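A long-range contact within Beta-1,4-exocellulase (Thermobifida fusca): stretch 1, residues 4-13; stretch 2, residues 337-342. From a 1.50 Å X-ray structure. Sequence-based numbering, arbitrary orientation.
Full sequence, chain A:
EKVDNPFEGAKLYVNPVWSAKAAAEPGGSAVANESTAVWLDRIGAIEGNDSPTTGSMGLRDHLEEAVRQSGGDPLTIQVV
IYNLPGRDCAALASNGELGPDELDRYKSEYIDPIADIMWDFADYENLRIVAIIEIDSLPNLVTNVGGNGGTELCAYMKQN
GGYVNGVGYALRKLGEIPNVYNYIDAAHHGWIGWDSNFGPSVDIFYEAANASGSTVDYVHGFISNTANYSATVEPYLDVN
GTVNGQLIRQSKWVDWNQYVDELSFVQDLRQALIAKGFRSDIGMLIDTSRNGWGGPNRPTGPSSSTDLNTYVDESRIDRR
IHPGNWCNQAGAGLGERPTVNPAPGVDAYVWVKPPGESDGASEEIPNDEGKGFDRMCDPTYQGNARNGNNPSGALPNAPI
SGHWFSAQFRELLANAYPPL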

ATOM      1  N   ASP A   4      13.195  -7.985 -16.197  1.00 16.10           N
ATOM      2  CA  ASP A   4      13.857  -7.461 -15.004  1.00 15.42           C
ATOM      3  C   ASP A   4      12.985  -6.454 -14.249  1.00 14.09           C
ATOM      4  O   ASP A   4      13.011  -6.391 -13.022  1.00 14.68           O
ATOM      5  CB  ASP A   4      15.174  -6.796 -15.432  1.00 16.67           C
ATOM      6  CG  ASP A   4      16.047  -6.379 -14.258  1.00 17.91           C
ATOM      7  OD1 ASP A   4      16.673  -7.258 -13.633  1.00 19.43           O
ATOM      8  OD2 ASP A   4      16.142  -5.160 -13.974  1.00 19.14           O
ATOM      9  N   ASN A   5      12.211  -5.675 -14.993  1.00 11.84           N
ATOM     10  CA  ASN A   5      11.381  -4.628 -14.433  1.00 10.31           C
ATOM     11  C   ASN A   5      10.149  -4.524 -15.308  1.00  9.52           C
ATOM     12  O   ASN A   5      10.229  -4.073 -16.444  1.00  9.52           O
ATOM     13  CB  ASN A   5      12.140  -3.300 -14.430  1.00 10.20           C
ATOM     14  CG  ASN A   5      11.354  -2.172 -13.789  1.00  9.74           C
ATOM     15  OD1 ASN A   5      10.143  -2.293 -13.537  1.00  9.70           O
ATOM     16  ND2 ASN A   5      12.033  -1.063 -13.535  1.00  9.53           N
ATOM     17  N   PRO A   6       8.998  -4.980 -14.802  1.00  8.79           N
ATOM     18  CA  PRO A   6       7.843  -5.007 -15.702  1.00  8.47           C
ATOM     19  C   PRO A   6       7.365  -3.626 -16.142  1.00  8.51           C
ATOM     20  O   PRO A   6       6.648  -3.518 -17.131  1.00  8.17           O
ATOM     21  CB  PRO A   6       6.757  -5.710 -14.876  1.00  8.52           C
ATOM     22  CG  PRO A   6       7.226  -5.631 -13.448  1.00  8.44           C
ATOM     23  CD  PRO A   6       8.717  -5.638 -13.513  1.00  8.65           C
ATOM     24  N   PHE A   7       7.748  -2.587 -15.403  1.00  8.90           N
ATOM     25  CA  PHE A   7       7.398  -1.209 -15.734  1.00  9.36           C
ATOM     26  C   PHE A   7       8.314  -0.598 -16.796  1.00  9.98           C
ATOM     27  O   PHE A   7       7.968   0.410 -17.418  1.00 10.58           O
ATOM     28  CB  PHE A   7       7.393  -0.356 -14.456  1.00  9.32           C
ATOM     29  CG  PHE A   7       6.352  -0.782 -13.470  1.00  9.17           C
ATOM     30  CD1 PHE A   7       5.046  -0.288 -13.548  1.00  9.11           C
ATOM     31  CD2 PHE A   7       6.667  -1.696 -12.465  1.00  8.81           C
ATOM     32  CE1 PHE A   7       4.079  -0.695 -12.631  1.00  9.17           C
ATOM     33  CE2 PHE A   7       5.700  -2.112 -11.556  1.00  8.72           C
ATOM     34  CZ  PHE A   7       4.412  -1.609 -11.639  1.00  8.96           C
ATOM     35  N   GLU A   8       9.468  -1.223 -17.007  1.00 10.66           N
ATOM     36  CA  GLU A   8      10.466  -0.720 -17.952  1.00 10.75           C
ATOM     37  C   GLU A   8      10.008  -0.940 -19.405  1.00 11.19           C
ATOM     38  O   GLU A   8       9.633  -2.055 -19.779  1.00 10.75           O
ATOM     39  CB  GLU A   8      11.811  -1.380 -17.676  1.00 11.25           C
ATOM     40  CG  GLU A   8      12.937  -0.960 -18.597  1.00 11.88           C
ATOM     41  CD  GLU A   8      14.286  -1.449 -18.108  1.00 12.51           C
ATOM     42  OE1 GLU A   8      14.361  -2.537 -17.508  1.00 13.65           O
ATOM     43  OE2 GLU A   8      15.283  -0.744 -18.337  1.00 12.13           O
ATOM     44  N   GLY A   9      10.007   0.136 -20.194  1.00 11.34           N
ATOM     45  CA  GLY A   9       9.601   0.082 -21.603  1.00 11.76           C
ATOM     46  C   GLY A   9       8.174  -0.374 -21.855  1.00 11.86           C
ATOM     47  O   GLY A   9       7.879  -0.991 -22.882  1.00 12.33           O
ATOM     48  N   ALA A  10       7.290  -0.088 -20.907  1.00 11.62           N
ATOM     49  CA  ALA A  10       5.895  -0.471 -21.004  1.00 11.52           C
ATOM     50  C   ALA A  10       4.984   0.743 -20.887  1.00 11.39           C
ATOM     51  O   ALA A  10       5.282   1.675 -20.142  1.00 11.78           O
ATOM     52  CB  ALA A  10       5.562  -1.483 -19.915  1.00 11.40           C
ATOM     53  N   LYS A  11       3.886   0.737 -21.641  1.00 11.38           N
ATOM     54  CA  LYS A  11       2.758   1.617 -21.369  1.00 11.29           C
ATOM     55  C   LYS A  11       2.090   1.146 -20.072  1.00 10.94           C
ATOM     56  O   LYS A  11       2.191  -0.029 -19.713  1.00 10.75           O
ATOM     57  CB  LYS A  11       1.727   1.554 -22.504  1.00 11.84           C
ATOM     58  CG  LYS A  11       2.017   2.428 -23.721  1.00 12.55           C
ATOM     59  CD  LYS A  11       2.565   1.603 -24.873  1.00 13.29           C
ATOM     60  CE  LYS A  11       1.888   1.952 -26.189  1.00 13.55           C
ATOM     61  NZ  LYS A  11       2.661   1.503 -27.383  1.00 14.31           N
ATOM     62  N   LEU A  12       1.412   2.048 -19.378  1.00 10.77           N
ATOM     63  CA  LEU A  12       0.691   1.673 -18.166  1.00 10.73           C
ATOM     64  C   LEU A  12      -0.825   1.717 -18.375  1.00 10.49           C
ATOM     65  O   LEU A  12      -1.355   2.639 -18.992  1.00 11.21           O
ATOM     66  CB  LEU A  12       1.102   2.549 -16.967  1.00 10.55           C
ATOM     67  CG  LEU A  12       2.581   2.956 -16.811  1.00 10.58           C
ATOM     68  CD1 LEU A  12       2.743   3.958 -15.668  1.00 10.61           C
ATOM     69  CD2 LEU A  12       3.520   1.763 -16.640  1.00 10.71           C
ATOM     70  N   TYR A  13      -1.513   0.708 -17.842  1.00  9.91           N
ATOM     71  CA  TYR A  13      -2.978   0.628 -17.890  1.00  9.86           C
ATOM     72  C   TYR A  13      -3.649   1.888 -17.337  1.00  9.61           C
ATOM     73  O   TYR A  13      -3.219   2.406 -16.311  1.00  9.39           O
ATOM     74  CB  TYR A  13      -3.454  -0.565 -17.054  1.00  9.96           C
ATOM     75  CG  TYR A  13      -4.942  -0.806 -17.098  1.00  9.94           C
ATOM     76  CD1 TYR A  13      -5.574  -1.123 -18.296  1.00  9.99           C
ATOM     77  CD2 TYR A  13      -5.730  -0.692 -15.946  1.00  9.51           C
ATOM     78  CE1 TYR A  13      -6.934  -1.348 -18.352  1.00 10.11           C
ATOM     79  CE2 TYR A  13      -7.103  -0.917 -15.990  1.00  9.87           C
ATOM     80  CZ  TYR A  13      -7.697  -1.233 -17.213  1.00  9.94           C
ATOM     81  OH  TYR A  13      -9.049  -1.480 -17.324  1.00 10.01           O
TER
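Stretch 2, residues 337-342: RPTVNP

Stretch 2 lies on stretch 1 as a short, mostly extended segment packed against a loop that turns twice before it straightens. No hydrogen bond crosses between them, so this is not sheet pairing; the contact is van der Waals packing, mostly of apolar side-chain groups, with a backbone carbonyl and an amide taking part, and it buries a modest 220 Å² counted over both sides. The two chains run in opposite senses in register: Phe7 faces Val340, with CA of Phe7 6.1 Å from CA of Val340, while further along Leu12 faces Pro338, CA of Leu12 standing 8.8 Å from CA of Pro338. Advancing along stretch 1 therefore means going back along stretch 2.

Asp4 stays out of reach, and the contact opens at Asn5. Its CA-to-CB bond points toward stretch 2, with chi1 t, and the side chain also holds its own loop: Asn5 OD1 accepts a hydrogen bond from the backbone N of Phe7 at 3.1 Å, and Asn5 O accepts another from N of Glu8 at 3.0 Å, the bond that closes the type I turn from Asn5 to Glu8. Asn5 ND2 finds its hydrogen-bonding partner elsewhere in the structure, yet it also lies 4.0 Å from CG1 of Val340 and 4.1 Å from CB of Asn341. One buried amide thus braces the turn and lines part of the surface on which the other segment rests.

Pro6 occupies the turn without touching stretch 2. Phe7 follows with its CB directed toward the partner, but at chi1 m the ring leads away, leaving the near end of the side chain to make the contact: CB of Phe7 is 4.2 Å from CG2 of Val340. The same methyl comes closer to the backbone, with O of Phe7 3.4 Å from CG2 of Val340. Glu8 adds a lighter touch, its CA 3.9 Å from CG1 of Val340, while its CB points sideways. Val340, with chi1 t, is therefore the central piece of stretch 2: it has the largest covered area of any residue here, 72 Å². Its CG1 reaches Asn5 and Glu8, and both methyls lie near the carbonyl of Phe7, CG2 the closer.

A second turn, type II from Phe7 to Ala10, carries the chain onward. Gly9 sits in it with a positive phi of 61°, a conformation that favours glycine by itself; stretch 2 offers nothing close enough to crowd a CB there. Ala10 and Lys11 make no contact.

The chain is a short strand at Lys11 and Leu12, and the CA-to-CB bond of Leu12 points toward stretch 2; it makes the second apolar contact, CD1 of Leu12 lying 3.9 Å from CB of Pro338. Tyr13 is again out of reach. From Pro338 to Val340 the CA-to-CB bonds alternate toward, away, toward; the alternation stops at Asn341, which also points toward stretch 1. The rule is economical: Pro338 and Val340, with Thr339 turned away between them, meet a leucine and a braced turn, and Asn341 adds a smaller contact beside Asn5.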

ATOM      1  N   ARG A 337       3.829  11.320  -9.925  1.00  8.97           N
ATOM      2  CA  ARG A 337       3.117  10.482 -10.853  1.00  9.11           C
ATOM      3  C   ARG A 337       3.903   9.196 -11.144  1.00  8.94           C
ATOM      4  O   ARG A 337       5.125   9.141 -10.968  1.00  8.55           O
ATOM      5  CB  ARG A 337       2.772  11.262 -12.134  1.00  9.41           C
ATOM      6  CG  ARG A 337       1.377  11.896 -12.107  1.00 10.14           C
ATOM      7  CD  ARG A 337       1.175  12.903 -10.982  1.00 10.47           C
ATOM      8  NE  ARG A 337       1.756  14.203 -11.308  1.00 11.03           N
ATOM      9  CZ  ARG A 337       2.017  15.177 -10.438  1.00 11.05           C
ATOM     10  NH1 ARG A 337       1.815  15.022  -9.126  1.00 11.51           N
ATOM     11  NH2 ARG A 337       2.528  16.312 -10.897  1.00 11.12           N
ATOM     12  N   PRO A 338       3.187   8.126 -11.516  1.00  8.97           N
ATOM     13  CA  PRO A 338       3.833   6.845 -11.779  1.00  8.82           C
ATOM     14  C   PRO A 338       5.046   6.949 -12.719  1.00  9.11           C
ATOM     15  O   PRO A 338       4.949   7.528 -13.795  1.00 10.14           O
ATOM     16  CB  PRO A 338       2.704   6.030 -12.387  1.00  8.80           C
ATOM     17  CG  PRO A 338       1.500   6.535 -11.648  1.00  8.73           C
ATOM     18  CD  PRO A 338       1.714   8.018 -11.573  1.00  8.83           C
ATOM     19  N   THR A 339       6.184   6.449 -12.252  1.00  9.23           N
ATOM     20  CA  THR A 339       7.457   6.665 -12.935  1.00  9.54           C
ATOM     21  C   THR A 339       8.402   5.484 -12.729  1.00  9.40           C
ATOM     22  O   THR A 339       8.376   4.820 -11.680  1.00  9.18           O
ATOM     23  CB  THR A 339       8.126   7.986 -12.485  1.00  9.92           C
ATOM     24  OG1 THR A 339       9.195   8.302 -13.389  1.00 11.01           O
ATOM     25  CG2 THR A 339       8.697   7.872 -11.095  1.00 10.12           C
ATOM     26  N   VAL A 340       9.222   5.223 -13.747  1.00  9.10           N
ATOM     27  CA  VAL A 340       9.999   3.990 -13.871  1.00  9.33           C
ATOM     28  C   VAL A 340      11.420   4.152 -13.335  1.00  9.22           C
ATOM     29  O   VAL A 340      12.089   5.142 -13.650  1.00  9.30           O
ATOM     30  CB  VAL A 340      10.038   3.542 -15.349  1.00  9.57           C
ATOM     31  CG1 VAL A 340      10.837   2.257 -15.514  1.00  9.77           C
ATOM     32  CG2 VAL A 340       8.628   3.383 -15.894  1.00  9.69           C
ATOM     33  N   ASN A 341      11.855   3.206 -12.498  1.00  8.77           N
ATOM     34  CA  ASN A 341      13.209   3.167 -11.922  1.00  8.42           C
ATOM     35  C   ASN A 341      13.746   4.540 -11.470  1.00  8.21           C
ATOM     36  O   ASN A 341      14.801   5.004 -11.931  1.00  8.08           O
ATOM     37  CB  ASN A 341      14.158   2.440 -12.901  1.00  8.36           C
ATOM     38  CG  ASN A 341      15.534   2.181 -12.323  1.00  8.23           C
ATOM     39  OD1 ASN A 341      16.537   2.264 -13.050  1.00  7.98           O
ATOM     40  ND2 ASN A 341      15.616   1.888 -11.039  1.00  8.22           N
ATOM     41  N   PRO A 342      13.008   5.215 -10.576  1.00  7.86           N
ATOM     42  CA  PRO A 342      13.363   6.558 -10.084  1.00  7.96           C
ATOM     43  C   PRO A 342      14.601   6.641  -9.182  1.00  7.99           C
ATOM     44  O   PRO A 342      15.157   7.734  -9.004  1.00  8.20           O
ATOM     45  CB  PRO A 342      12.130   6.971  -9.299  1.00  7.94           C
ATOM     46  CG  PRO A 342      11.589   5.680  -8.787  1.00  7.76           C
ATOM     47  CD  PRO A 342      11.806   4.690  -9.894  1.00  7.76           C
TER